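Local coordinates for protein homoserine kinase (Listeria monocytogenes, PDB 3HUL) that probably catalyses the ATP-dependent phosphorylation of L-homoserine to O-phospho-L-homoserine, a late step of threonine biosynthesis, as a member of the GHMP kinase family, at residues 108-113 / 129-134; 95-100 / 114-119; 228-233 / 240-245. One frame throughout, in Å; residues are numbered along the deposited sequence.

Contact 1: 108-113 / 129-134; sequences LSKEEK and PAVLGN
Val131 reaches Lys110 through CG1, the branch that chi1 (178°) sets anti to the backbone N, while the lysine chain, bent at chi3 and chi4, turns its CE back to the neighbouring Leu132. The valine methyl rests on the first turn of helix 110-121: Val131 CG1 lies 4.0 Å from Lys110 O and 4.1 Å from Lys110 CG. Leu132 works with one methyl, CD2, which the lysine touches twice, at Lys110 CB (3.9 Å) and at Lys110 CE (3.8 Å), so the bent chain curls round it. No hydrogen bond crosses; the lysine contributes its aliphatic part, and its NZ has a long salt bridge to Glu111. Lys113 adds CB at the margin of Val131, but its extended chain leads off to a salt bridge with Glu98 on helix 88-103. The start of helix 110-121 is fixed by a capping box: Glu112 N donates to Ser109 OG (3.1 Å), and Ser109 N returns a weak bond to Glu112 OE2. On the other segment, Gly133 ends helix 127-132 with positive phi. Val131 and Leu132 also pack on Val114, one turn further along helix 110-121. A lysine's aliphatic chain and two buried aliphatic residues thus pack a capped helix start against the last turn of a short helix, within the GHMP kinase N-terminal family region.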
loop_
_atom_site.group_PDB
_atom_site.type_symbol
_atom_site.label_atom_id
_atom_site.label_comp_id
_atom_site.label_asym_id
_atom_site.label_seq_id
_atom_site.Cartn_x
_atom_site.Cartn_y
_atom_site.Cartn_z
ATOM N N LEU A 108 -12.246 1.195 -27.099
ATOM C CA LEU A 108 -12.380 0.272 -25.972
ATOM C C LEU A 108 -11.595 0.776 -24.778
ATOM O O LEU A 108 -10.536 1.373 -24.939
ATOM C CB LEU A 108 -11.874 -1.114 -26.364
ATOM C CG LEU A 108 -12.645 -1.748 -27.521
ATOM C CD1 LEU A 108 -11.872 -2.920 -28.084
ATOM C CD2 LEU A 108 -14.004 -2.154 -27.064
ATOM N N SER A 109 -12.146 0.589 -23.590
ATOM C CA SER A 109 -11.414 0.830 -22.358
ATOM C C SER A 109 -10.355 -0.269 -22.138
ATOM O O SER A 109 -10.460 -1.384 -22.697
ATOM C CB SER A 109 -12.395 0.825 -21.193
ATOM O OG SER A 109 -12.978 -0.456 -21.084
ATOM N N LYS A 110 -9.343 0.057 -21.329
ATOM C CA LYS A 110 -8.344 -0.910 -20.874
ATOM C C LYS A 110 -9.030 -2.157 -20.305
ATOM O O LYS A 110 -8.665 -3.277 -20.622
ATOM C CB LYS A 110 -7.418 -0.264 -19.839
ATOM C CG LYS A 110 -6.246 0.501 -20.450
ATOM C CD LYS A 110 -5.709 1.641 -19.542
ATOM C CE LYS A 110 -5.705 1.284 -18.036
ATOM N NZ LYS A 110 -7.035 1.485 -17.344
ATOM N N GLU A 111 -10.064 -1.934 -19.499
ATOM C CA GLU A 111 -10.844 -3.016 -18.918
ATOM C C GLU A 111 -11.384 -3.965 -20.001
ATOM O O GLU A 111 -11.284 -5.197 -19.868
ATOM C CB GLU A 111 -12.002 -2.445 -18.092
ATOM C CG GLU A 111 -11.586 -1.580 -16.878
ATOM C CD GLU A 111 -11.232 -0.100 -17.198
ATOM O OE1 GLU A 111 -11.448 0.378 -18.326
ATOM O OE2 GLU A 111 -10.731 0.601 -16.287
ATOM N N GLU A 112 -11.951 -3.392 -21.067
ATOM C CA GLU A 112 -12.572 -4.198 -22.148
ATOM C C GLU A 112 -11.502 -4.937 -22.927
ATOM O O GLU A 112 -11.680 -6.088 -23.277
ATOM C CB GLU A 112 -13.419 -3.328 -23.106
ATOM C CG GLU A 112 -14.788 -2.897 -22.534
ATOM C CD GLU A 112 -15.524 -1.910 -23.465
ATOM O OE1 GLU A 112 -16.317 -2.387 -24.320
ATOM O OE2 GLU A 112 -15.286 -0.677 -23.368
ATOM N N LYS A 113 -10.382 -4.269 -23.170
ATOM C CA LYS A 113 -9.254 -4.887 -23.857
ATOM C C LYS A 113 -8.728 -6.118 -23.123
ATOM O O LYS A 113 -8.354 -7.107 -23.767
ATOM C CB LYS A 113 -8.124 -3.892 -24.053
ATOM C CG LYS A 113 -8.430 -2.767 -25.027
ATOM C CD LYS A 113 -7.260 -1.767 -25.067
ATOM C CE LYS A 113 -7.704 -0.446 -25.691
ATOM N NZ LYS A 113 -6.572 0.527 -25.724
ATOM N N PRO A 129 -1.349 -7.944 -17.579
ATOM C CA PRO A 129 -0.132 -7.110 -17.495
ATOM C C PRO A 129 0.356 -6.576 -18.868
ATOM O O PRO A 129 0.957 -5.503 -18.913
ATOM C CB PRO A 129 0.914 -8.032 -16.827
ATOM C CG PRO A 129 0.351 -9.382 -16.833
ATOM C CD PRO A 129 -1.135 -9.312 -17.064
ATOM N N ALA A 130 0.082 -7.284 -19.974
ATOM C CA ALA A 130 0.434 -6.750 -21.296
ATOM C C ALA A 130 -0.337 -5.460 -21.582
ATOM O O ALA A 130 0.207 -4.516 -22.140
ATOM C CB ALA A 130 0.203 -7.797 -22.416
ATOM N N VAL A 131 -1.593 -5.409 -21.165
ATOM C CA VAL A 131 -2.378 -4.183 -21.304
ATOM C C VAL A 131 -2.085 -3.151 -20.206
ATOM O O VAL A 131 -1.992 -1.979 -20.483
ATOM C CB VAL A 131 -3.883 -4.492 -21.300
ATOM C CG1 VAL A 131 -4.719 -3.178 -21.386
ATOM C CG2 VAL A 131 -4.225 -5.415 -22.445
ATOM N N LEU A 132 -1.934 -3.585 -18.959
ATOM C CA LEU A 132 -1.996 -2.651 -17.814
ATOM C C LEU A 132 -0.625 -2.249 -17.331
ATOM O O LEU A 132 -0.452 -1.197 -16.721
ATOM C CB LEU A 132 -2.771 -3.289 -16.689
ATOM C CG LEU A 132 -4.181 -3.680 -17.151
ATOM C CD1 LEU A 132 -4.853 -4.383 -16.023
ATOM C CD2 LEU A 132 -4.984 -2.426 -17.619
ATOM N N GLY A 133 0.357 -3.089 -17.642
ATOM C CA GLY A 133 1.720 -2.844 -17.239
ATOM C C GLY A 133 1.929 -3.366 -15.824
ATOM O O GLY A 133 0.982 -3.633 -15.088
ATOM N N ASN A 134 3.195 -3.506 -15.472
ATOM C CA ASN A 134 3.602 -3.885 -14.143
ATOM C C ASN A 134 3.093 -5.265 -13.710
ATOM O O ASN A 134 3.097 -6.207 -14.497
ATOM C CB ASN A 134 3.214 -2.773 -13.150
ATOM C CG ASN A 134 4.325 -2.462 -12.205
ATOM O OD1 ASN A 134 4.889 -3.369 -11.584
ATOM N ND2 ASN A 134 4.676 -1.187 -12.101
#

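Contact 2: 95-100 / 114-119; sequences AGIELA and VRIAAE
Ile97 and Ala117 mark the closest approach of two helical segments, their CA atoms 7.6 Å apart; 95-100 lies inside helix 88-103 and 114-119 inside helix 110-121. Both are regular throughout, with bonds such as Leu99 N to Ala95 O and Ala118 N to Val114 O. Ile97 makes the meeting, reaching the Ile116 side chain and both CB and CA of Ala117. Its CG1 stands anti to the carbonyl carbon (chi1 -67°) and chi2 is extended (164°), which sends the terminal methyl across the gap. There Ile97 CD1 sits 3.5 Å from Ala117 CB and 3.7 Å from Ala117 CA, pressed close to the backbone because alanine offers so little bulk. Ile116 comes from the preceding position with its short branch: Ile116 CG2 touches Ile97 CD1 at 3.8 Å and Ile97 CG1 at 4.1 Å, the two isoleucines meeting at a slant. Behind this face, Arg115 NH1 pairs with Glu119 OE1 in a salt bridge, the carboxylate oxygen at the edge of the guanidinium and in its plane, while Ile116 CG1 lies over one face of that group near its rim. Ile97 also packs on Thr61 and Leu65 of helix 57-65, and Ala117 on Val127 of helix 127-132. Only carbon meets carbon across this largely buried contact, with no hydrogen bond or salt bridge between the segments; the attraction is dispersive and hydrophobic, and it comes from the end of Ile97 fitted against both Ala117 and the short branch of Ile116.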
loop_
_atom_site.group_PDB
_atom_site.type_symbol
_atom_site.label_atom_id
_atom_site.label_comp_id
_atom_site.label_asym_id
_atom_site.label_seq_id
_atom_site.Cartn_x
_atom_site.Cartn_y
_atom_site.Cartn_z
ATOM N N ALA A 95 -1.715 -6.847 -29.367
ATOM C CA ALA A 95 -1.396 -5.985 -30.506
ATOM C C ALA A 95 -2.521 -5.937 -31.562
ATOM O O ALA A 95 -2.813 -4.868 -32.113
ATOM C CB ALA A 95 -0.092 -6.419 -31.133
ATOM N N GLY A 96 -3.158 -7.082 -31.816
ATOM C CA GLY A 96 -4.287 -7.156 -32.733
ATOM C C GLY A 96 -5.487 -6.415 -32.214
ATOM O O GLY A 96 -6.208 -5.763 -32.970
ATOM N N ILE A 97 -5.709 -6.508 -30.911
ATOM C CA ILE A 97 -6.759 -5.732 -30.283
ATOM C C ILE A 97 -6.509 -4.223 -30.459
ATOM O O ILE A 97 -7.431 -3.468 -30.790
ATOM C CB ILE A 97 -6.892 -6.111 -28.822
ATOM C CG1 ILE A 97 -7.418 -7.549 -28.720
ATOM C CG2 ILE A 97 -7.820 -5.156 -28.078
ATOM C CD1 ILE A 97 -7.233 -8.173 -27.309
ATOM N N GLU A 98 -5.263 -3.795 -30.266
ATOM C CA GLU A 98 -4.923 -2.367 -30.374
ATOM C C GLU A 98 -5.065 -1.905 -31.824
ATOM O O GLU A 98 -5.533 -0.796 -32.088
ATOM C CB GLU A 98 -3.498 -2.116 -29.894
ATOM C CG GLU A 98 -3.317 -2.345 -28.403
ATOM C CD GLU A 98 -3.749 -1.153 -27.579
ATOM O OE1 GLU A 98 -4.821 -0.568 -27.825
ATOM O OE2 GLU A 98 -2.995 -0.786 -26.669
ATOM N N LEU A 99 -4.653 -2.762 -32.759
ATOM C CA LEU A 99 -4.846 -2.475 -34.186
ATOM C C LEU A 99 -6.324 -2.202 -34.526
ATOM O O LEU A 99 -6.653 -1.154 -35.078
ATOM C CB LEU A 99 -4.276 -3.607 -35.042
ATOM C CG LEU A 99 -4.160 -3.398 -36.547
ATOM C CD1 LEU A 99 -3.058 -2.410 -36.894
ATOM C CD2 LEU A 99 -3.893 -4.753 -37.203
ATOM N N ALA A 100 -7.205 -3.120 -34.150
ATOM C CA ALA A 100 -8.612 -3.002 -34.472
ATOM C C ALA A 100 -9.225 -1.797 -33.779
ATOM O O ALA A 100 -10.042 -1.053 -34.368
ATOM C CB ALA A 100 -9.354 -4.268 -34.063
ATOM N N VAL A 114 -8.673 -6.029 -21.786
ATOM C CA VAL A 114 -8.232 -7.143 -20.956
ATOM C C VAL A 114 -9.275 -8.224 -21.071
ATOM O O VAL A 114 -8.928 -9.381 -21.349
ATOM C CB VAL A 114 -7.987 -6.776 -19.437
ATOM C CG1 VAL A 114 -7.758 -8.032 -18.607
ATOM C CG2 VAL A 114 -6.792 -5.838 -19.285
ATOM N N ARG A 115 -10.548 -7.854 -20.863
ATOM C CA ARG A 115 -11.610 -8.853 -20.949
ATOM C C ARG A 115 -11.508 -9.622 -22.255
ATOM O O ARG A 115 -11.631 -10.855 -22.265
ATOM C CB ARG A 115 -13.029 -8.267 -20.808
ATOM C CG ARG A 115 -14.085 -9.390 -20.974
ATOM C CD ARG A 115 -15.459 -8.976 -21.495
ATOM N NE ARG A 115 -15.508 -8.113 -22.684
ATOM C CZ ARG A 115 -15.661 -8.527 -23.946
ATOM N NH1 ARG A 115 -15.722 -9.819 -24.261
ATOM N NH2 ARG A 115 -15.743 -7.630 -24.913
ATOM N N ILE A 116 -11.259 -8.894 -23.344
ATOM C CA ILE A 116 -11.287 -9.467 -24.694
ATOM C C ILE A 116 -10.088 -10.366 -24.924
ATOM O O ILE A 116 -10.214 -11.466 -25.473
ATOM C CB ILE A 116 -11.337 -8.359 -25.787
ATOM C CG1 ILE A 116 -12.716 -7.664 -25.788
ATOM C CG2 ILE A 116 -10.965 -8.921 -27.166
ATOM C CD1 ILE A 116 -12.750 -6.321 -26.518
ATOM N N ALA A 117 -8.923 -9.898 -24.490
ATOM C CA ALA A 117 -7.694 -10.678 -24.643
ATOM C C ALA A 117 -7.722 -11.958 -23.809
ATOM O O ALA A 117 -7.209 -13.001 -24.240
ATOM C CB ALA A 117 -6.455 -9.822 -24.308
ATOM N N ALA A 118 -8.330 -11.881 -22.633
ATOM C CA ALA A 118 -8.382 -13.030 -21.716
ATOM C C ALA A 118 -9.341 -14.111 -22.247
ATOM O O ALA A 118 -9.040 -15.306 -22.188
ATOM C CB ALA A 118 -8.797 -12.572 -20.298
ATOM N N GLU A 119 -10.473 -13.665 -22.793
ATOM C CA GLU A 119 -11.430 -14.546 -23.482
ATOM C C GLU A 119 -10.760 -15.287 -24.646
ATOM O O GLU A 119 -10.976 -16.482 -24.830
ATOM C CB GLU A 119 -12.614 -13.707 -23.957
ATOM C CG GLU A 119 -13.830 -14.460 -24.463
ATOM C CD GLU A 119 -15.005 -13.504 -24.766
ATOM O OE1 GLU A 119 -15.396 -12.699 -23.868
ATOM O OE2 GLU A 119 -15.531 -13.556 -25.906
#

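Contact 3: 228-233 / 240-245; sequences AQIRDV and YAACLS
One backbone oxygen, Ala242 O, takes two bonds from a single arginine: Arg231 NE donates to it at 3.1 Å and Arg231 NH2 at 2.9 Å. The guanidinium approaches side-on with its NE/NH2 edge, the oxygen lying about 15° out of its plane. Neither bond is straight, with angles at hydrogen of 139° and 147°, as expected when two nitrogens share one acceptor. NH2 stands nearly in line with the carbonyl bond and NE further off it. The arginine chain, extended from CG to NE, spans the distance from helix to strand. Its inner part packs as well: Arg231 CG lies 3.9 Å from Ala242 CB. Ile230 CG2 meets that same methyl, also at 3.9 Å from Ala242 CB, so the alanine side chain is touched by two consecutive helix residues while its carbonyl is gripped by the second. Glu211 OE2 pairs with Arg231 NE in a salt bridge and accepts from Ala242 N; the one NE hydrogen is therefore probably shared between the carboxylate and Ala242 O, which helps hold the guanidinium against the strand. Helix 227-235 thus packs against strand 241-244, outermost within this chain in the four-stranded antiparallel sheet. Ile230 extends to Val253 on the adjoining strand 251-255; at the start of strand 241-244, Tyr240 and Ala241 both face Phe254 in a classic beta bulge, and Cys243 contacts Met210 of helix 203-210.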
loop_
_atom_site.group_PDB
_atom_site.type_symbol
_atom_site.label_atom_id
_atom_site.label_comp_id
_atom_site.label_asym_id
_atom_site.label_seq_id
_atom_site.Cartn_x
_atom_site.Cartn_y
_atom_site.Cartn_z
ATOM N N ALA A 228 18.111 -26.249 -9.961
ATOM C CA ALA A 228 18.757 -26.306 -8.643
ATOM C C ALA A 228 20.094 -25.577 -8.646
ATOM O O ALA A 228 20.412 -24.856 -7.697
ATOM C CB ALA A 228 18.940 -27.755 -8.187
ATOM N N GLN A 229 20.860 -25.759 -9.728
ATOM C CA GLN A 229 22.184 -25.170 -9.886
ATOM C C GLN A 229 22.089 -23.651 -10.065
ATOM O O GLN A 229 22.860 -22.906 -9.479
ATOM C CB GLN A 229 22.882 -25.821 -11.096
ATOM C CG GLN A 229 24.118 -25.103 -11.646
ATOM C CD GLN A 229 24.467 -25.549 -13.067
ATOM O OE1 GLN A 229 23.580 -25.854 -13.872
ATOM N NE2 GLN A 229 25.757 -25.580 -13.382
ATOM N N ILE A 230 21.142 -23.215 -10.895
ATOM C CA ILE A 230 20.867 -21.802 -11.100
ATOM C C ILE A 230 20.444 -21.150 -9.773
ATOM O O ILE A 230 20.999 -20.124 -9.398
ATOM C CB ILE A 230 19.807 -21.588 -12.212
ATOM C CG1 ILE A 230 20.418 -21.918 -13.577
ATOM C CG2 ILE A 230 19.229 -20.139 -12.173
ATOM C CD1 ILE A 230 19.424 -21.926 -14.728
ATOM N N ARG A 231 19.507 -21.776 -9.062
ATOM C CA ARG A 231 19.120 -21.371 -7.702
ATOM C C ARG A 231 20.287 -21.211 -6.744
ATOM O O ARG A 231 20.451 -20.157 -6.123
ATOM C CB ARG A 231 18.134 -22.369 -7.088
ATOM C CG ARG A 231 16.724 -21.981 -7.274
ATOM C CD ARG A 231 15.711 -23.044 -6.855
ATOM N NE ARG A 231 14.462 -22.744 -7.551
ATOM C CZ ARG A 231 13.499 -23.609 -7.851
ATOM N NH1 ARG A 231 13.614 -24.886 -7.534
ATOM N NH2 ARG A 231 12.420 -23.187 -8.493
ATOM N N ASP A 232 21.089 -22.272 -6.618
ATOM C CA ASP A 232 22.244 -22.279 -5.710
ATOM C C ASP A 232 23.121 -21.072 -5.935
ATOM O O ASP A 232 23.432 -20.343 -5.001
ATOM C CB ASP A 232 23.097 -23.540 -5.903
ATOM C CG ASP A 232 22.463 -24.773 -5.302
ATOM O OD1 ASP A 232 21.506 -24.639 -4.510
ATOM O OD2 ASP A 232 22.925 -25.886 -5.633
ATOM N N VAL A 233 23.480 -20.855 -7.193
ATOM C CA VAL A 233 24.347 -19.754 -7.596
ATOM C C VAL A 233 23.735 -18.364 -7.388
ATOM O O VAL A 233 24.377 -17.476 -6.826
ATOM C CB VAL A 233 24.747 -19.925 -9.073
ATOM C CG1 VAL A 233 25.422 -18.657 -9.608
ATOM C CG2 VAL A 233 25.610 -21.200 -9.228
ATOM N N TYR A 240 16.383 -13.530 -5.113
ATOM C CA TYR A 240 15.182 -13.993 -4.408
ATOM C C TYR A 240 14.748 -15.398 -4.765
ATOM O O TYR A 240 14.274 -16.146 -3.916
ATOM C CB TYR A 240 14.025 -13.043 -4.692
ATOM C CG TYR A 240 14.356 -11.591 -4.457
ATOM C CD1 TYR A 240 14.865 -11.167 -3.226
ATOM C CD2 TYR A 240 14.112 -10.632 -5.449
ATOM C CE1 TYR A 240 15.178 -9.815 -2.997
ATOM C CE2 TYR A 240 14.408 -9.253 -5.224
ATOM C CZ TYR A 240 14.933 -8.868 -4.009
ATOM O OH TYR A 240 15.209 -7.538 -3.771
ATOM N N ALA A 241 14.902 -15.757 -6.031
ATOM C CA ALA A 241 14.236 -16.933 -6.569
ATOM C C ALA A 241 14.648 -17.151 -8.026
ATOM O O ALA A 241 15.048 -16.215 -8.703
ATOM C CB ALA A 241 12.711 -16.729 -6.497
ATOM N N ALA A 242 14.521 -18.388 -8.483
ATOM C CA ALA A 242 14.650 -18.735 -9.891
ATOM C C ALA A 242 13.453 -19.643 -10.201
ATOM O O ALA A 242 13.206 -20.617 -9.479
ATOM C CB ALA A 242 16.000 -19.460 -10.178
ATOM N N CYS A 243 12.708 -19.297 -11.248
ATOM C CA CYS A 243 11.491 -20.009 -11.610
ATOM C C CYS A 243 11.387 -20.149 -13.101
ATOM O O CYS A 243 11.872 -19.289 -13.860
ATOM C CB CYS A 243 10.266 -19.201 -11.169
ATOM S SG CYS A 243 10.347 -18.733 -9.469
ATOM N N LEU A 244 10.709 -21.200 -13.535
ATOM C CA LEU A 244 10.158 -21.175 -14.885
ATOM C C LEU A 244 9.277 -19.938 -15.089
ATOM O O LEU A 244 8.538 -19.521 -14.181
ATOM C CB LEU A 244 9.388 -22.451 -15.197
ATOM C CG LEU A 244 10.269 -23.687 -15.307
ATOM C CD1 LEU A 244 9.360 -24.932 -15.344
ATOM C CD2 LEU A 244 11.171 -23.608 -16.539
ATOM N N SER A 245 9.418 -19.334 -16.266
ATOM C CA SER A 245 8.524 -18.288 -16.733
ATOM C C SER A 245 7.300 -18.946 -17.388
ATOM O O SER A 245 7.432 -19.635 -18.402
ATOM C CB SER A 245 9.261 -17.417 -17.739
ATOM O OG SER A 245 8.488 -16.294 -18.091
#

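How the contacts relate
Contacts 1 and 2 share helix 110-121, their centres 9 Å apart. Their segments alternate along the chain, and helix 110-121 packs on helix 127-132 in one and on helix 88-103 in the other, all within the N-terminal GHMP kinase region. Leu108 CD1 on Ile116 CD1 and Lys113 O against Ile97 CD1 join the two. Both lie near Ser90, part of the predicted ATP-binding segment at the start of helix 88-103. Contact 3 follows later, in the C-terminal region and across the chain's centre, its centre 30 Å from that of contact 1 and 33 Å from that of contact 2. It touches neither, yet its segment reaches the predicted nucleotide segment through Ser245, hydrogen-bonded to Gly85.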